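PDB 1NRW: phosphatase YwpJ, which dephosphorylates phosphorylated five- and six-carbon sugars and nucleoside monophosphates in vitro, and flavin mononucleotide less readily, with magnesium as cofactor. Local coordinates for residues A[125-130]-A[176-181]; A[155-158]-A[162-165]; A[220-225]-A[248-253]. All blocks are in the same frame, centred on the assembly; numbering follows the deposited sequence.

Contact 1 (A[125-130]-A[176-181])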
loop_
_atom_site.group_PDB
_atom_site.type_symbol
_atom_site.label_atom_id
_atom_site.label_comp_id
_atom_site.label_asym_id
_atom_site.label_seq_id
_atom_site.Cartn_x
_atom_site.Cartn_y
_atom_site.Cartn_z
ATOM N N GLU A 125 9.364 6.579 6.093
ATOM C CA GLU A 125 9.644 6.054 4.765
ATOM C C GLU A 125 10.837 5.110 4.752
ATOM O O GLU A 125 10.792 4.051 4.125
ATOM C CB GLU A 125 9.859 7.207 3.794
ATOM C CG GLU A 125 8.600 8.022 3.585
ATOM C CD GLU A 125 7.449 7.190 3.035
ATOM O OE1 GLU A 125 6.398 7.079 3.709
ATOM O OE2 GLU A 125 7.600 6.649 1.920
ATOM N N LEU A 126 11.906 5.488 5.445
ATOM C CA LEU A 126 13.085 4.634 5.510
ATOM C C LEU A 126 12.704 3.266 6.080
ATOM O O LEU A 126 13.241 2.242 5.663
ATOM C CB LEU A 126 14.162 5.285 6.384
ATOM C CG LEU A 126 15.574 4.701 6.282
ATOM C CD1 LEU A 126 16.080 4.804 4.844
ATOM C CD2 LEU A 126 16.497 5.466 7.223
ATOM N N ASP A 127 11.775 3.248 7.033
ATOM C CA ASP A 127 11.339 1.984 7.621
ATOM C C ASP A 127 10.675 1.117 6.542
ATOM O O ASP A 127 10.825 -0.105 6.539
ATOM C CB ASP A 127 10.367 2.243 8.780
ATOM C CG ASP A 127 9.875 0.956 9.438
ATOM O OD1 ASP A 127 10.715 0.103 9.799
ATOM O OD2 ASP A 127 8.647 0.802 9.604
ATOM N N ARG A 128 9.941 1.751 5.628
ATOM C CA ARG A 128 9.294 1.014 4.539
ATOM C C ARG A 128 10.370 0.353 3.673
ATOM O O ARG A 128 10.287 -0.840 3.373
ATOM C CB ARG A 128 8.475 1.949 3.647
ATOM C CG ARG A 128 7.209 2.544 4.246
ATOM C CD ARG A 128 6.639 3.517 3.211
ATOM N NE ARG A 128 5.406 4.203 3.595
ATOM C CZ ARG A 128 4.185 3.684 3.486
ATOM N NH1 ARG A 128 4.015 2.456 3.016
ATOM N NH2 ARG A 128 3.127 4.420 3.800
ATOM N N PHE A 129 11.362 1.144 3.264
ATOM C CA PHE A 129 12.465 0.669 2.427
ATOM C C PHE A 129 13.206 -0.489 3.090
ATOM O O PHE A 129 13.401 -1.541 2.490
ATOM C CB PHE A 129 13.492 1.786 2.172
ATOM C CG PHE A 129 13.180 2.681 0.998
ATOM C CD1 PHE A 129 12.284 3.743 1.122
ATOM C CD2 PHE A 129 13.836 2.494 -0.223
ATOM C CE1 PHE A 129 12.048 4.610 0.057
ATOM C CE2 PHE A 129 13.609 3.357 -1.304
ATOM C CZ PHE A 129 12.715 4.418 -1.163
ATOM N N ARG A 130 13.636 -0.279 4.332
ATOM C CA ARG A 130 14.384 -1.297 5.064
ATOM C C ARG A 130 13.609 -2.579 5.336
ATOM O O ARG A 130 14.183 -3.666 5.344
ATOM C CB ARG A 130 14.896 -0.721 6.389
ATOM C CG ARG A 130 15.828 0.467 6.209
ATOM C CD ARG A 130 16.312 1.014 7.544
ATOM N NE ARG A 130 17.144 0.053 8.258
ATOM C CZ ARG A 130 17.734 0.300 9.423
ATOM N NH1 ARG A 130 17.582 1.479 10.011
ATOM N NH2 ARG A 130 18.486 -0.632 9.996
ATOM N N LEU A 176 -2.107 5.645 8.998
ATOM C CA LEU A 176 -0.865 4.942 9.298
ATOM C C LEU A 176 -0.332 5.432 10.644
ATOM O O LEU A 176 -0.286 6.635 10.893
ATOM C CB LEU A 176 0.174 5.200 8.197
ATOM C CG LEU A 176 1.567 4.567 8.359
ATOM C CD1 LEU A 176 2.203 4.381 6.991
ATOM C CD2 LEU A 176 2.452 5.440 9.256
ATOM N N GLY A 177 0.026 4.484 11.506
ATOM C CA GLY A 177 0.591 4.793 12.809
ATOM C C GLY A 177 2.007 4.244 12.831
ATOM O O GLY A 177 2.253 3.157 12.315
ATOM N N PHE A 178 2.936 4.976 13.438
ATOM C CA PHE A 178 4.333 4.551 13.472
ATOM C C PHE A 178 4.980 4.821 14.822
ATOM O O PHE A 178 4.672 5.816 15.477
ATOM C CB PHE A 178 5.104 5.312 12.383
ATOM C CG PHE A 178 6.603 5.141 12.434
ATOM C CD1 PHE A 178 7.248 4.260 11.567
ATOM C CD2 PHE A 178 7.373 5.893 13.321
ATOM C CE1 PHE A 178 8.643 4.133 11.575
ATOM C CE2 PHE A 178 8.769 5.776 13.342
ATOM C CZ PHE A 178 9.403 4.894 12.467
ATOM N N SER A 179 5.876 3.925 15.226
ATOM C CA SER A 179 6.629 4.095 16.467
ATOM C C SER A 179 7.923 3.295 16.406
ATOM O O SER A 179 7.940 2.171 15.907
ATOM C CB SER A 179 5.828 3.636 17.687
ATOM O OG SER A 179 6.569 3.887 18.870
ATOM N N PHE A 180 9.008 3.882 16.904
ATOM C CA PHE A 180 10.301 3.201 16.927
ATOM C C PHE A 180 10.306 2.112 17.992
ATOM O O PHE A 180 11.134 1.201 17.957
ATOM C CB PHE A 180 11.425 4.181 17.280
ATOM C CG PHE A 180 11.752 5.162 16.200
ATOM C CD1 PHE A 180 12.327 4.739 15.009
ATOM C CD2 PHE A 180 11.521 6.520 16.388
ATOM C CE1 PHE A 180 12.673 5.659 14.019
ATOM C CE2 PHE A 180 11.863 7.446 15.406
ATOM C CZ PHE A 180 12.440 7.014 14.220
ATOM N N PHE A 181 9.372 2.209 18.933
ATOM C CA PHE A 181 9.316 1.287 20.063
ATOM C C PHE A 181 8.398 0.079 19.973
ATOM O O PHE A 181 7.187 0.204 19.787
ATOM C CB PHE A 181 8.994 2.099 21.314
ATOM C CG PHE A 181 9.871 3.303 21.469
ATOM C CD1 PHE A 181 11.213 3.159 21.811
ATOM C CD2 PHE A 181 9.379 4.578 21.206
ATOM C CE1 PHE A 181 12.054 4.266 21.887
ATOM C CE2 PHE A 181 10.210 5.691 21.276
ATOM C CZ PHE A 181 11.552 5.535 21.617
#
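Beside the phosphate pocket, where the cap of this Cof-type phosphatase faces the catalytic domain, R128 of helix 118-132 meets L176 of strand 172-178. The extended R128 chain brings NH2 obliquely to L176 CD1, at 3.3 Å, the two side chains arriving from opposite directions. In the conformer given, R128 NE also makes a salt bridge with E125 OE1, met from above the carboxylate plane; a second E125 conformer makes this bond less certain. E125 OE2 pairs with R46. The R128 side chain ends about 3 Å from a phosphate ion, probably from the crystallisation liquor, to which NH1 forms a long, weak ion pair. An alanine here would probably cost the pocket a positive charge, leave E125 OE1 without its salt-bridge partner and take away one neighbour of L176 CD1. Further out, D127 turns CG opposite its own amide nitrogen (chi1 -180°), so that the side chain crosses the F178 ring obliquely at its CE1 edge. D127 CB lies near the ring plane, 3.8 Å from F178 CE1. The carboxylate stands 73° from the ring, and its OD1 bonds to H206. A helix packed on a mixed beta sheet is typical of the alpha/beta cap of Cof-family HAD phosphatases.

Contact 2 (A[155-158]-A[162-165])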
loop_
_atom_site.group_PDB
_atom_site.type_symbol
_atom_site.label_atom_id
_atom_site.label_comp_id
_atom_site.label_asym_id
_atom_site.label_seq_id
_atom_site.Cartn_x
_atom_site.Cartn_y
_atom_site.Cartn_z
ATOM N N ALA A 155 0.488 17.304 3.902
ATOM C CA ALA A 155 -0.102 18.575 4.289
ATOM C C ALA A 155 0.056 18.605 5.802
ATOM O O ALA A 155 -0.376 17.687 6.495
ATOM C CB ALA A 155 -1.572 18.615 3.905
ATOM N N TYR A 156 0.691 19.653 6.313
ATOM C CA TYR A 156 0.925 19.775 7.745
ATOM C C TYR A 156 -0.273 20.259 8.547
ATOM O O TYR A 156 -1.035 21.117 8.100
ATOM C CB TYR A 156 2.096 20.726 8.005
ATOM C CG TYR A 156 2.281 21.067 9.468
ATOM C CD1 TYR A 156 2.893 20.171 10.343
ATOM C CD2 TYR A 156 1.809 22.274 9.985
ATOM C CE1 TYR A 156 3.030 20.467 11.699
ATOM C CE2 TYR A 156 1.939 22.580 11.338
ATOM C CZ TYR A 156 2.550 21.673 12.189
ATOM O OH TYR A 156 2.675 21.969 13.527
ATOM N N ILE A 157 -0.425 19.692 9.739
ATOM C CA ILE A 157 -1.481 20.079 10.666
ATOM C C ILE A 157 -0.847 20.115 12.053
ATOM O O ILE A 157 0.045 19.320 12.355
ATOM C CB ILE A 157 -2.670 19.078 10.680
ATOM C CG1 ILE A 157 -2.181 17.672 11.035
ATOM C CG2 ILE A 157 -3.384 19.097 9.335
ATOM C CD1 ILE A 157 -3.306 16.668 11.222
ATOM N N ASN A 158 -1.289 21.049 12.888
ATOM C CA ASN A 158 -0.757 21.167 14.241
ATOM C C ASN A 158 -1.352 20.068 15.108
ATOM O O ASN A 158 -0.689 19.535 15.998
ATOM C CB ASN A 158 -1.106 22.538 14.832
ATOM C CG ASN A 158 -0.547 23.687 14.014
ATOM O OD1 ASN A 158 0.668 23.832 13.874
ATOM N ND2 ASN A 158 -1.435 24.512 13.461
ATOM N N GLU A 162 -7.761 19.710 13.660
ATOM C CA GLU A 162 -7.982 20.527 12.474
ATOM C C GLU A 162 -8.728 19.807 11.364
ATOM O O GLU A 162 -9.293 20.446 10.477
ATOM C CB GLU A 162 -6.645 21.015 11.930
ATOM C CG GLU A 162 -5.910 21.960 12.855
ATOM C CD GLU A 162 -4.494 22.216 12.393
ATOM O OE1 GLU A 162 -4.307 22.595 11.218
ATOM O OE2 GLU A 162 -3.568 22.038 13.207
ATOM N N LEU A 163 -8.735 18.478 11.403
ATOM C CA LEU A 163 -9.413 17.718 10.363
ATOM C C LEU A 163 -10.908 17.561 10.635
ATOM O O LEU A 163 -11.639 16.989 9.820
ATOM C CB LEU A 163 -8.763 16.340 10.221
ATOM C CG LEU A 163 -7.261 16.341 9.916
ATOM C CD1 LEU A 163 -6.763 14.901 9.787
ATOM C CD2 LEU A 163 -6.996 17.116 8.632
ATOM N N PHE A 164 -11.364 18.086 11.770
ATOM C CA PHE A 164 -12.772 17.978 12.143
ATOM C C PHE A 164 -13.440 19.317 12.440
ATOM O O PHE A 164 -14.658 19.446 12.321
ATOM C CB PHE A 164 -12.908 17.081 13.372
ATOM C CG PHE A 164 -12.409 15.683 13.157
ATOM C CD1 PHE A 164 -13.262 14.688 12.694
ATOM C CD2 PHE A 164 -11.075 15.367 13.396
ATOM C CE1 PHE A 164 -12.794 13.396 12.474
ATOM C CE2 PHE A 164 -10.596 14.080 13.179
ATOM C CZ PHE A 164 -11.456 13.091 12.717
ATOM N N GLU A 165 -12.650 20.311 12.827
ATOM C CA GLU A 165 -13.201 21.618 13.167
ATOM C C GLU A 165 -13.368 22.550 11.971
ATOM O O GLU A 165 -13.385 23.771 12.131
ATOM C CB GLU A 165 -12.324 22.293 14.226
ATOM C CG GLU A 165 -10.912 22.597 13.763
ATOM C CD GLU A 165 -10.030 23.106 14.889
ATOM O OE1 GLU A 165 -8.883 23.517 14.611
ATOM O OE2 GLU A 165 -10.483 23.082 16.055
#
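E162 reaches out with an extended chain to the loop just after strand 154-156, where its OE2 takes the backbone amide of N158. N158 N and E162 OE2 are modelled 2.5 Å apart, which is very short, so the exact length is doubtful. As modelled, and with the same reservation, the donor arrives on the syn side of OE2, 29° out of the carboxylate plane, with an N-H...O angle of 132°. The same oxygen also accepts from the backbone N of S159, so two successive amides of the turn converge on one carboxylate oxygen. A weak third bond comes from the side chain, with N158 ND2 at 3.3 Å from E162 OE2. The other end of that amide is held as well, because Y156 OH donates to N158 OD1 over 2.8 Å. The Y156 bond, helped by the weak one to E162, probably favours this rotation of the N158 amide.

Beneath this polar layer I157 slides past the glutamate in the reverse direction, its CB 3.9 Å from E162 OE1. Its CG1 lies between the backbone N and the carbonyl carbon (chi1 58°), which sends CD1 toward L163. There I157 CD1 meets L163 CD1 at 4.1 Å. The two side chains cross at about a right angle, and I157 CG2 touches L163 CD2 as well.

This apolar pair rests on the cap sheet: both I157 and L163 pack on Y113 of strand 112-114, while I157 also packs on Y104, and L163 on V106, of strand 103-108. Strand 154-156 is an outermost strand there, bonded to strand 112-114, and next in the chain after L163, F164 meets Y91 of helix 87-99 edge-to-face.

Contact 3 (A[220-225]-A[248-253])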
loop_
_atom_site.group_PDB
_atom_site.type_symbol
_atom_site.label_atom_id
_atom_site.label_comp_id
_atom_site.label_asym_id
_atom_site.label_seq_id
_atom_site.Cartn_x
_atom_site.Cartn_y
_atom_site.Cartn_z
ATOM N N ALA A 220 -10.798 -5.177 -2.048
ATOM C CA ALA A 220 -10.801 -4.284 -3.199
ATOM C C ALA A 220 -10.598 -5.106 -4.468
ATOM O O ALA A 220 -11.199 -4.822 -5.506
ATOM C CB ALA A 220 -9.690 -3.234 -3.062
ATOM N N LEU A 221 -9.742 -6.121 -4.382
ATOM C CA LEU A 221 -9.484 -6.989 -5.520
ATOM C C LEU A 221 -10.777 -7.728 -5.882
ATOM O O LEU A 221 -11.144 -7.807 -7.052
ATOM C CB LEU A 221 -8.372 -7.993 -5.188
ATOM C CG LEU A 221 -8.006 -9.031 -6.258
ATOM C CD1 LEU A 221 -7.763 -8.342 -7.597
ATOM C CD2 LEU A 221 -6.765 -9.804 -5.814
ATOM N N LYS A 222 -11.474 -8.250 -4.876
ATOM C CA LYS A 222 -12.721 -8.967 -5.132
ATOM C C LYS A 222 -13.766 -8.040 -5.744
ATOM O O LYS A 222 -14.496 -8.422 -6.662
ATOM C CB LYS A 222 -13.273 -9.563 -3.836
ATOM C CG LYS A 222 -12.423 -10.667 -3.235
ATOM C CD LYS A 222 -13.115 -11.232 -2.002
ATOM C CE LYS A 222 -12.282 -12.289 -1.311
ATOM N NZ LYS A 222 -12.979 -12.774 -0.079
ATOM N N ARG A 223 -13.831 -6.820 -5.227
ATOM C CA ARG A 223 -14.775 -5.817 -5.700
ATOM C C ARG A 223 -14.552 -5.530 -7.186
ATOM O O ARG A 223 -15.501 -5.454 -7.971
ATOM C CB ARG A 223 -14.587 -4.534 -4.878
ATOM C CG ARG A 223 -15.676 -3.502 -5.015
ATOM C CD ARG A 223 -15.307 -2.248 -4.230
ATOM N NE ARG A 223 -15.081 -2.517 -2.811
ATOM C CZ ARG A 223 -16.043 -2.802 -1.939
ATOM N NH1 ARG A 223 -17.307 -2.857 -2.338
ATOM N NH2 ARG A 223 -15.745 -3.020 -0.664
ATOM N N LEU A 224 -13.289 -5.378 -7.570
ATOM C CA LEU A 224 -12.938 -5.084 -8.951
ATOM C C LEU A 224 -13.180 -6.274 -9.872
ATOM O O LEU A 224 -13.748 -6.125 -10.953
ATOM C CB LEU A 224 -11.471 -4.661 -9.039
ATOM C CG LEU A 224 -10.991 -4.156 -10.401
ATOM C CD1 LEU A 224 -11.862 -2.998 -10.869
ATOM C CD2 LEU A 224 -9.539 -3.711 -10.283
ATOM N N ALA A 225 -12.744 -7.452 -9.441
ATOM C CA ALA A 225 -12.921 -8.653 -10.244
ATOM C C ALA A 225 -14.399 -8.857 -10.552
ATOM O O ALA A 225 -14.776 -9.152 -11.691
ATOM C CB ALA A 225 -12.367 -9.866 -9.504
ATOM N N LEU A 248 -3.531 -12.009 -1.541
ATOM C CA LEU A 248 -2.998 -13.291 -2.002
ATOM C C LEU A 248 -4.061 -14.342 -1.693
ATOM O O LEU A 248 -4.307 -15.248 -2.493
ATOM C CB LEU A 248 -1.701 -13.663 -1.280
ATOM C CG LEU A 248 -0.392 -13.251 -1.963
ATOM C CD1 LEU A 248 -0.245 -11.730 -1.916
ATOM C CD2 LEU A 248 0.787 -13.931 -1.266
ATOM N N GLU A 249 -4.697 -14.212 -0.533
ATOM C CA GLU A 249 -5.740 -15.153 -0.130
ATOM C C GLU A 249 -6.949 -15.058 -1.055
ATOM O O GLU A 249 -7.552 -16.073 -1.412
ATOM C CB GLU A 249 -6.175 -14.878 1.314
ATOM C CG GLU A 249 -5.058 -14.997 2.338
ATOM C CD GLU A 249 -5.517 -14.675 3.753
ATOM O OE1 GLU A 249 -6.179 -13.633 3.945
ATOM O OE2 GLU A 249 -5.206 -15.460 4.673
ATOM N N ALA A 250 -7.297 -13.840 -1.458
ATOM C CA ALA A 250 -8.442 -13.628 -2.335
ATOM C C ALA A 250 -8.212 -14.117 -3.763
ATOM O O ALA A 250 -9.122 -14.665 -4.388
ATOM C CB ALA A 250 -8.819 -12.151 -2.350
ATOM N N ALA A 251 -6.998 -13.926 -4.274
ATOM C CA ALA A 251 -6.661 -14.321 -5.643
ATOM C C ALA A 251 -6.626 -15.832 -5.867
ATOM O O ALA A 251 -6.380 -16.604 -4.943
ATOM C CB ALA A 251 -5.313 -13.723 -6.041
ATOM N N GLY A 252 -6.870 -16.238 -7.108
ATOM C CA GLY A 252 -6.828 -17.649 -7.441
ATOM C C GLY A 252 -5.417 -18.160 -7.222
ATOM O O GLY A 252 -5.211 -19.288 -6.772
ATOM N N LYS A 253 -4.437 -17.323 -7.553
ATOM C CA LYS A 253 -3.031 -17.670 -7.367
ATOM C C LYS A 253 -2.325 -16.562 -6.595
ATOM O O LYS A 253 -2.253 -15.425 -7.067
ATOM C CB LYS A 253 -2.331 -17.870 -8.716
ATOM C CG LYS A 253 -2.793 -19.098 -9.484
ATOM C CD LYS A 253 -1.895 -19.397 -10.683
ATOM C CE LYS A 253 -0.485 -19.797 -10.252
ATOM N NZ LYS A 253 0.336 -20.308 -11.394
#
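K222 sets CG opposite its carbonyl carbon (chi1 -67°) and runs fully extended to its amine, a shape that carries the aliphatic chain past A250 at the end of helix 245-250. CG and CE, alternate carbons on one edge of the zigzag, both touch the A250 methyl. K222 CE is 3.6 Å from A250 CB, and K222 CG is 4.0 Å from it. The exposed lysine thus serves here through its methylenes, lying alongside the methyl. L221, one residue earlier, takes a different first torsion, with CG turned opposite the backbone nitrogen (chi1 178°), and points its branched end inward. Its CD2 meets A251 CB at 4.2 Å, a purely apolar touch.

With only methyl groups on A250 and A251, the backbones can approach closely, and the CA atoms of K222 and A250 are 6.9 Å apart. A251 is the first residue to leave the helical conformation (psi 154°), and this turns the chain toward strand 253-256.

Both helices lie on one face of the eight-stranded sheet of the HAD catalytic domain. L221 rests on L6 and A8 of strand 6-10, and A251 on T235 and A237 of the neighbouring strand 235-239. K217, which binds phosphate, is one turn before L221 on helix 217-227. Helix 245-250 is the connection in a beta-alpha-beta crossover between the adjacent parallel strands 235-239 and 253-256, and the contact sets helix 217-227 beside it.

How the contacts relate
Contacts 1 and 2 belong to the cap and share its six-stranded sheet, whereas contact 3 lies on the eight-stranded sheet of the catalytic domain. Along the chain, 125-130 comes first, then both segments of contact 2, then 176-181, so contact 2 falls within the span bounded by contact 1; contact 3 follows later. The centres of contacts 1 and 2 are 22 Å apart, those of contacts 1 and 3 27 Å, and those of contacts 2 and 3 35 Å, and none touch. Contact 1 lies on the cap side of the phosphate pocket, contact 2 at the far sheet edge, and contact 3 involves the helix that starts with the phosphate-binding K217.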